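Local coordinates for alcohol oxidase (Myceliophthora thermophila, PDB 6F74), which binds FAD and probably oxidises an alcohol or related substrate with oxygen, as a member of the VAO-type, oxygen-dependent FAD-linked oxidoreductase family, at residues 449-452 with 453-457; 505-508 with 509-512; 512-515 with 516-520. All coordinates share one frame; numbering follows the deposited sequence.

Contact 1: residues 449-452 with 453-457; sequences NKVR and EAIEV
R452 and E456 lie one turn apart on helix 448-458 and meet through a salt bridge on the flank of the helix that meets helix 328-346. NH1 of R452 gives a nearly straight hydrogen bond to OE1 of E456, at 2.7 Å. The carboxylate receives it on the anti lone pair of OE1. The guanidinium and carboxylate planes are 24° apart, so the two groups are nearly coplanar. Both side chains start with CG anti to the backbone N and then bend at chi2 (53° for R452, 58° for E456), which brings their ends together. A water joins the same pair. It accepts from NH2 of R452 at 3.0 Å and donates to OE1 of E456 at 2.6 Å. V451 and I455 are buried, and V451 CG1 lies 4.4 Å from I455 CG1. Backbone bonds of the i to i+4 kind run beneath, such as I455 N to V451 O at 2.9 Å. D332 of helix 328-346 binds NE of R452, and R357 binds OE2 of E456. The chemistry is thus a chain of alternating charges, D332, R452, E456, R357. R452 and E456 each have a second partner of opposite charge, which probably favours the ionised forms and fixes both side chains.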
# COMPACT_ATOMS: atom_id res chain seq x y z
N ASN A 449 1.02 -15.53 27.21
CA ASN A 449 1.23 -16.82 26.58
C ASN A 449 0.62 -16.86 25.19
O ASN A 449 1.25 -17.37 24.25
CB ASN A 449 0.73 -17.98 27.45
CG ASN A 449 1.61 -18.22 28.66
OD1 ASN A 449 2.83 -18.03 28.57
ND2 ASN A 449 1.02 -18.64 29.77
N LYS A 450 -0.56 -16.27 25.04
CA LYS A 450 -1.19 -16.19 23.71
C LYS A 450 -0.38 -15.37 22.71
O LYS A 450 -0.31 -15.70 21.52
CB LYS A 450 -2.61 -15.63 23.82
CG LYS A 450 -3.56 -16.57 24.51
CD LYS A 450 -4.95 -16.02 24.59
CE LYS A 450 -5.80 -16.93 25.46
NZ LYS A 450 -7.17 -16.39 25.55
N VAL A 451 0.23 -14.31 23.22
CA VAL A 451 1.04 -13.43 22.40
C VAL A 451 2.29 -14.17 22.00
O VAL A 451 2.62 -14.26 20.83
CB VAL A 451 1.38 -12.13 23.16
CG1 VAL A 451 2.34 -11.26 22.39
CG2 VAL A 451 0.10 -11.37 23.45
N ARG A 452 2.99 -14.72 22.99
CA ARG A 452 4.19 -15.51 22.76
C ARG A 452 3.99 -16.64 21.73
O ARG A 452 4.85 -16.83 20.85
CB ARG A 452 4.74 -16.07 24.06
CG ARG A 452 6.12 -16.71 23.99
CD ARG A 452 7.17 -15.79 23.36
NE ARG A 452 8.48 -16.42 23.33
CZ ARG A 452 8.89 -17.35 22.46
NH1 ARG A 452 8.08 -17.80 21.48
NH2 ARG A 452 10.12 -17.83 22.56
N GLU A 453 2.85 -17.31 21.81
CA GLU A 453 2.49 -18.34 20.83
C GLU A 453 2.30 -17.76 19.40
O GLU A 453 2.72 -18.37 18.39
CB GLU A 453 1.20 -19.04 21.29
CG GLU A 453 0.92 -20.31 20.48
CD GLU A 453 -0.52 -20.70 20.32
OE1 GLU A 453 -1.43 -19.82 20.16
OE2 GLU A 453 -0.66 -21.95 20.37
N ALA A 454 1.67 -16.60 19.29
CA ALA A 454 1.55 -15.92 18.00
C ALA A 454 2.92 -15.54 17.42
O ALA A 454 3.20 -15.81 16.25
CB ALA A 454 0.68 -14.67 18.15
N ILE A 455 3.74 -14.92 18.25
CA ILE A 455 5.13 -14.59 17.90
C ILE A 455 5.91 -15.83 17.46
O ILE A 455 6.61 -15.76 16.45
CB ILE A 455 5.85 -13.87 19.07
CG1 ILE A 455 5.22 -12.49 19.36
CG2 ILE A 455 7.33 -13.73 18.83
CD1 ILE A 455 5.16 -11.51 18.19
N GLU A 456 5.78 -16.95 18.17
CA GLU A 456 6.48 -18.17 17.80
C GLU A 456 6.15 -18.58 16.37
O GLU A 456 7.05 -18.83 15.59
CB GLU A 456 6.16 -19.32 18.77
CG GLU A 456 6.98 -20.59 18.58
CD GLU A 456 8.47 -20.36 18.71
OE1 GLU A 456 8.93 -19.55 19.57
OE2 GLU A 456 9.21 -20.94 17.89
N VAL A 457 4.87 -18.64 16.04
CA VAL A 457 4.43 -18.98 14.68
C VAL A 457 4.85 -17.98 13.59
O VAL A 457 5.39 -18.39 12.57
CB VAL A 457 2.90 -19.21 14.59
CG1 VAL A 457 2.46 -19.49 13.15
CG2 VAL A 457 2.48 -20.36 15.49
O HOH W 1 11.41 -19.46 20.46

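Contact 2: residues 505-508 with 509-512; sequences GIPK and VASR
I506 and A510 make the apolar centre of this turn. It lies in the loop between strand 498-503 and helix 512-533. CD1 of I506 comes within 3.9 Å of the A510 methyl, CB, and CB of I506 is almost as near. The ring of P507 stands beside the same methyl, with its CD 4.5 Å from A510 CB. The carbonyl of P507 is closer still, its O 3.4 Å from A510 CB. One small methyl is therefore bordered by the isoleucine, the proline ring and a backbone oxygen. In I506, CG1 sits between the backbone N and the carbonyl carbon (chi1 45°), and the chain then runs out extended (chi2 177°) to bring CD1 to A510. I506 also packs on R515 and V518 of the helix, and P507 packs on I514.

Elsewhere the contact between the two segments is looser. No direct hydrogen bond joins 505-508 to 509-512. A water sits near A510 N and accepts from it over a long 3.3 Å; its link to K508 O is doubtful. K508 and V509 turn their side chains off the turn and are held from outside it. K508 NZ forms a salt bridge with E115 and a hydrogen bond to P108 O, while the exposed V509 reaches A107 and T118. The two residues thus tie the loop to A107, P108, E115 and T118.

The chain then enters the helix through S511 at the N-cap position. Its chi1 of 65° places OG to accept from the amide N of I514, three residues on. This is the classic serine N-cap. The whole arrangement is a strand-to-helix connection, with an apolar turn packed on the first turns of the helix and a hydroxyl capping its start.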
# COMPACT_ATOMS: atom_id res chain seq x y z
N GLY A 505 9.22 -14.30 1.02
CA GLY A 505 9.51 -14.16 -0.40
C GLY A 505 9.49 -15.48 -1.16
O GLY A 505 9.50 -16.56 -0.54
N ILE A 506 9.48 -15.37 -2.48
CA ILE A 506 9.63 -16.49 -3.39
C ILE A 506 10.80 -16.14 -4.31
O ILE A 506 11.06 -14.95 -4.55
CB ILE A 506 8.38 -16.78 -4.26
CG1 ILE A 506 7.78 -15.49 -4.86
CG2 ILE A 506 7.34 -17.48 -3.42
CD1 ILE A 506 6.59 -15.68 -5.79
N PRO A 507 11.48 -17.16 -4.85
CA PRO A 507 12.49 -16.90 -5.88
C PRO A 507 11.95 -16.03 -7.00
O PRO A 507 10.74 -16.02 -7.28
CB PRO A 507 12.84 -18.32 -6.42
CG PRO A 507 12.44 -19.26 -5.32
CD PRO A 507 11.24 -18.61 -4.69
N LYS A 508 12.85 -15.28 -7.63
CA LYS A 508 12.50 -14.38 -8.73
C LYS A 508 11.82 -15.17 -9.86
O LYS A 508 10.80 -14.74 -10.41
CB LYS A 508 13.78 -13.70 -9.22
CG LYS A 508 13.63 -12.73 -10.37
CD LYS A 508 14.99 -12.14 -10.71
CE LYS A 508 15.87 -13.12 -11.50
NZ LYS A 508 17.18 -12.49 -11.79
N VAL A 509 12.40 -16.33 -10.21
CA VAL A 509 11.76 -17.29 -11.12
C VAL A 509 11.18 -18.41 -10.26
O VAL A 509 11.88 -19.33 -9.85
CB VAL A 509 12.72 -17.85 -12.19
CG1 VAL A 509 11.95 -18.73 -13.19
CG2 VAL A 509 13.39 -16.71 -12.95
N ALA A 510 9.88 -18.33 -10.02
CA ALA A 510 9.17 -19.15 -9.07
C ALA A 510 8.22 -20.11 -9.76
O ALA A 510 7.32 -19.69 -10.43
CB ALA A 510 8.38 -18.25 -8.12
N SER A 511 8.39 -21.41 -9.53
CA SER A 511 7.43 -22.43 -9.97
C SER A 511 6.08 -22.22 -9.28
O SER A 511 6.01 -21.66 -8.20
CB SER A 511 7.95 -23.83 -9.64
OG SER A 511 8.04 -24.00 -8.24
N ARG A 512 5.01 -22.70 -9.89
CA ARG A 512 3.68 -22.64 -9.26
C ARG A 512 3.63 -23.34 -7.92
O ARG A 512 2.97 -22.86 -6.99
CB ARG A 512 2.56 -23.15 -10.19
CG ARG A 512 1.88 -21.98 -10.92
CD ARG A 512 1.11 -22.42 -12.17
NE ARG A 512 -0.30 -22.71 -11.86
CZ ARG A 512 -0.79 -23.88 -11.46
NH1 ARG A 512 -0.00 -24.96 -11.28
NH2 ARG A 512 -2.11 -23.97 -11.19
O HOH W 2 8.70 -15.53 -11.25

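Contact 3: residues 512-515 with 516-520; sequences REIR and DYVQH. With NAG (2-acetamido-2-deoxy-beta-D-glucopyranose), chain E.
Two waters grip OE1 of Q519 and carry it to the guanidinium of R515, one turn earlier on helix 512-533. One water donates to Q519 OE1 at 2.6 Å and accepts from R515 NE at 2.7 Å. The other donates to the same OE1 at 2.7 Å and accepts from R515 NH2 at 3.1 Å. The arginine and the amide are thus joined through water. NE2 of Q519 bonds to T523 OG1. R515 leaves the helix with CG anti to its N (chi1 174°) and stays extended to NE. Q519 bends at chi2 (62°), and its OE1 meets both waters. The acetamide methyl of the sugar, NAG C8, lies over the centre of one face of the R515 guanidinium, 4.0 Å from CZ. Y102 adds a cation-pi contact and takes a hydrogen bond from NH1 on its carbonyl O. The R512 guanidinium turns an edge to the sugar, with O3 near its plane, 4.0 Å from NE. An alanine in place of R515 would probably deprive both waters of the arginine N-H groups, Y102 of its cation-pi and hydrogen-bond partner, and the sugar methyl of the flat surface it lies over. I514 and V518 lie side by side and point the same way, with I514 CD1 3.9 Å from V518 CG2. Ordinary i to i+4 backbone bonds hold the turn, the shortest from Q519 N to R515 O at 2.7 Å. The chemistry implies that R515 serves several partners at once, its N-H groups meeting water and a carbonyl while its face meets the glycan.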
# COMPACT_ATOMS: atom_id res chain seq x y z
N ARG A 512 5.01 -22.70 -9.89
CA ARG A 512 3.68 -22.64 -9.26
C ARG A 512 3.63 -23.34 -7.92
O ARG A 512 2.97 -22.86 -6.99
CB ARG A 512 2.56 -23.15 -10.19
CG ARG A 512 1.88 -21.98 -10.92
CD ARG A 512 1.11 -22.42 -12.17
NE ARG A 512 -0.30 -22.71 -11.86
CZ ARG A 512 -0.79 -23.88 -11.46
NH1 ARG A 512 -0.00 -24.96 -11.28
NH2 ARG A 512 -2.11 -23.97 -11.19
N GLU A 513 4.35 -24.45 -7.82
CA GLU A 513 4.36 -25.28 -6.62
C GLU A 513 4.99 -24.55 -5.46
O GLU A 513 4.49 -24.60 -4.36
CB GLU A 513 5.10 -26.61 -6.88
CG GLU A 513 4.38 -27.47 -7.88
CD GLU A 513 4.55 -27.12 -9.36
OE1 GLU A 513 5.08 -26.04 -9.84
OE2 GLU A 513 4.09 -28.04 -10.07
N ILE A 514 6.10 -23.87 -5.73
CA ILE A 514 6.83 -23.13 -4.71
C ILE A 514 6.00 -21.95 -4.23
O ILE A 514 5.92 -21.71 -3.03
CB ILE A 514 8.26 -22.73 -5.18
CG1 ILE A 514 9.22 -22.59 -3.99
CG2 ILE A 514 8.26 -21.46 -6.03
CD1 ILE A 514 9.31 -21.25 -3.33
N ARG A 515 5.34 -21.26 -5.15
CA ARG A 515 4.48 -20.13 -4.77
C ARG A 515 3.27 -20.59 -3.93
O ARG A 515 2.90 -19.92 -2.95
CB ARG A 515 4.00 -19.34 -6.00
CG ARG A 515 3.00 -18.26 -5.62
CD ARG A 515 3.05 -17.09 -6.55
NE ARG A 515 2.28 -15.95 -6.08
CZ ARG A 515 2.24 -14.77 -6.70
NH1 ARG A 515 2.93 -14.58 -7.83
NH2 ARG A 515 1.50 -13.76 -6.21
N ASP A 516 2.66 -21.73 -4.30
CA ASP A 516 1.53 -22.27 -3.53
C ASP A 516 1.95 -22.68 -2.12
O ASP A 516 1.19 -22.49 -1.16
CB ASP A 516 0.89 -23.49 -4.21
CG ASP A 516 0.30 -23.19 -5.56
OD1 ASP A 516 -0.04 -22.01 -5.90
OD2 ASP A 516 0.17 -24.17 -6.31
N TYR A 517 3.16 -23.24 -1.99
CA TYR A 517 3.73 -23.57 -0.67
C TYR A 517 3.91 -22.30 0.16
O TYR A 517 3.51 -22.24 1.31
CB TYR A 517 5.07 -24.35 -0.79
CG TYR A 517 5.77 -24.44 0.56
CD1 TYR A 517 5.35 -25.36 1.51
CD2 TYR A 517 6.78 -23.56 0.90
CE1 TYR A 517 5.96 -25.43 2.77
CE2 TYR A 517 7.40 -23.60 2.15
CZ TYR A 517 6.99 -24.53 3.09
OH TYR A 517 7.59 -24.53 4.36
N VAL A 518 4.52 -21.28 -0.41
CA VAL A 518 4.75 -20.03 0.33
C VAL A 518 3.43 -19.33 0.65
O VAL A 518 3.26 -18.85 1.77
CB VAL A 518 5.71 -19.09 -0.41
CG1 VAL A 518 5.82 -17.75 0.32
CG2 VAL A 518 7.09 -19.73 -0.50
N GLN A 519 2.52 -19.26 -0.31
CA GLN A 519 1.22 -18.61 -0.09
C GLN A 519 0.44 -19.28 1.04
O GLN A 519 -0.19 -18.60 1.86
CB GLN A 519 0.36 -18.61 -1.36
CG GLN A 519 -0.92 -17.80 -1.22
CD GLN A 519 -0.62 -16.34 -0.94
OE1 GLN A 519 -0.18 -15.63 -1.84
NE2 GLN A 519 -0.82 -15.89 0.30
N HIS A 520 0.51 -20.62 1.08
CA HIS A 520 -0.10 -21.40 2.15
C HIS A 520 0.51 -21.13 3.53
O HIS A 520 -0.23 -21.07 4.51
CB HIS A 520 0.04 -22.90 1.87
CG HIS A 520 -0.58 -23.77 2.92
ND1 HIS A 520 -1.92 -24.12 2.90
CD2 HIS A 520 -0.07 -24.30 4.06
CE1 HIS A 520 -2.19 -24.86 3.96
NE2 HIS A 520 -1.09 -24.97 4.68
C1 NAG E . 1.56 -16.40 -13.00
C2 NAG E . 0.25 -16.97 -12.45
C3 NAG E . 0.06 -18.40 -12.92
C4 NAG E . 0.13 -18.50 -14.43
C5 NAG E . 1.43 -17.86 -14.91
C6 NAG E . 1.52 -17.74 -16.41
C7 NAG E . -0.70 -16.29 -10.25
C8 NAG E . -0.66 -16.51 -8.77
N2 NAG E . 0.18 -17.01 -10.99
O3 NAG E . -1.22 -18.88 -12.50
O4 NAG E . 0.05 -19.88 -14.82
O5 NAG E . 1.48 -16.54 -14.42
O6 NAG E . 0.45 -16.92 -16.92
O7 NAG E . -1.51 -15.50 -10.72
O HOH W 3 0.46 -13.42 -3.30
O HOH W 4 0.16 -16.19 -4.39

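Contacts 2 and 3 are neighbours, with centres 8 Å apart. They share R512, which ends the loop and begins helix 512-533. Their apolar sides meet directly: P507 CD is 3.5 Å from I514 CD1, and I506 CG2 is 3.7 Å from V518 CG2. Contact 2 is a surface turn, mainly apolar, with no hydrogen bond between its two segments. Contacts 1 and 3 are helical and partly buried. Contact 1 lies apart, its nearest atoms about 9 Å from contact 3, yet its helix 448-458 packs on a later part of helix 512-533. Contact 1 rests on direct charge pairs, with one water added, whereas in contact 3 waters link R515 to Q519 and a glycan lies on the arginine.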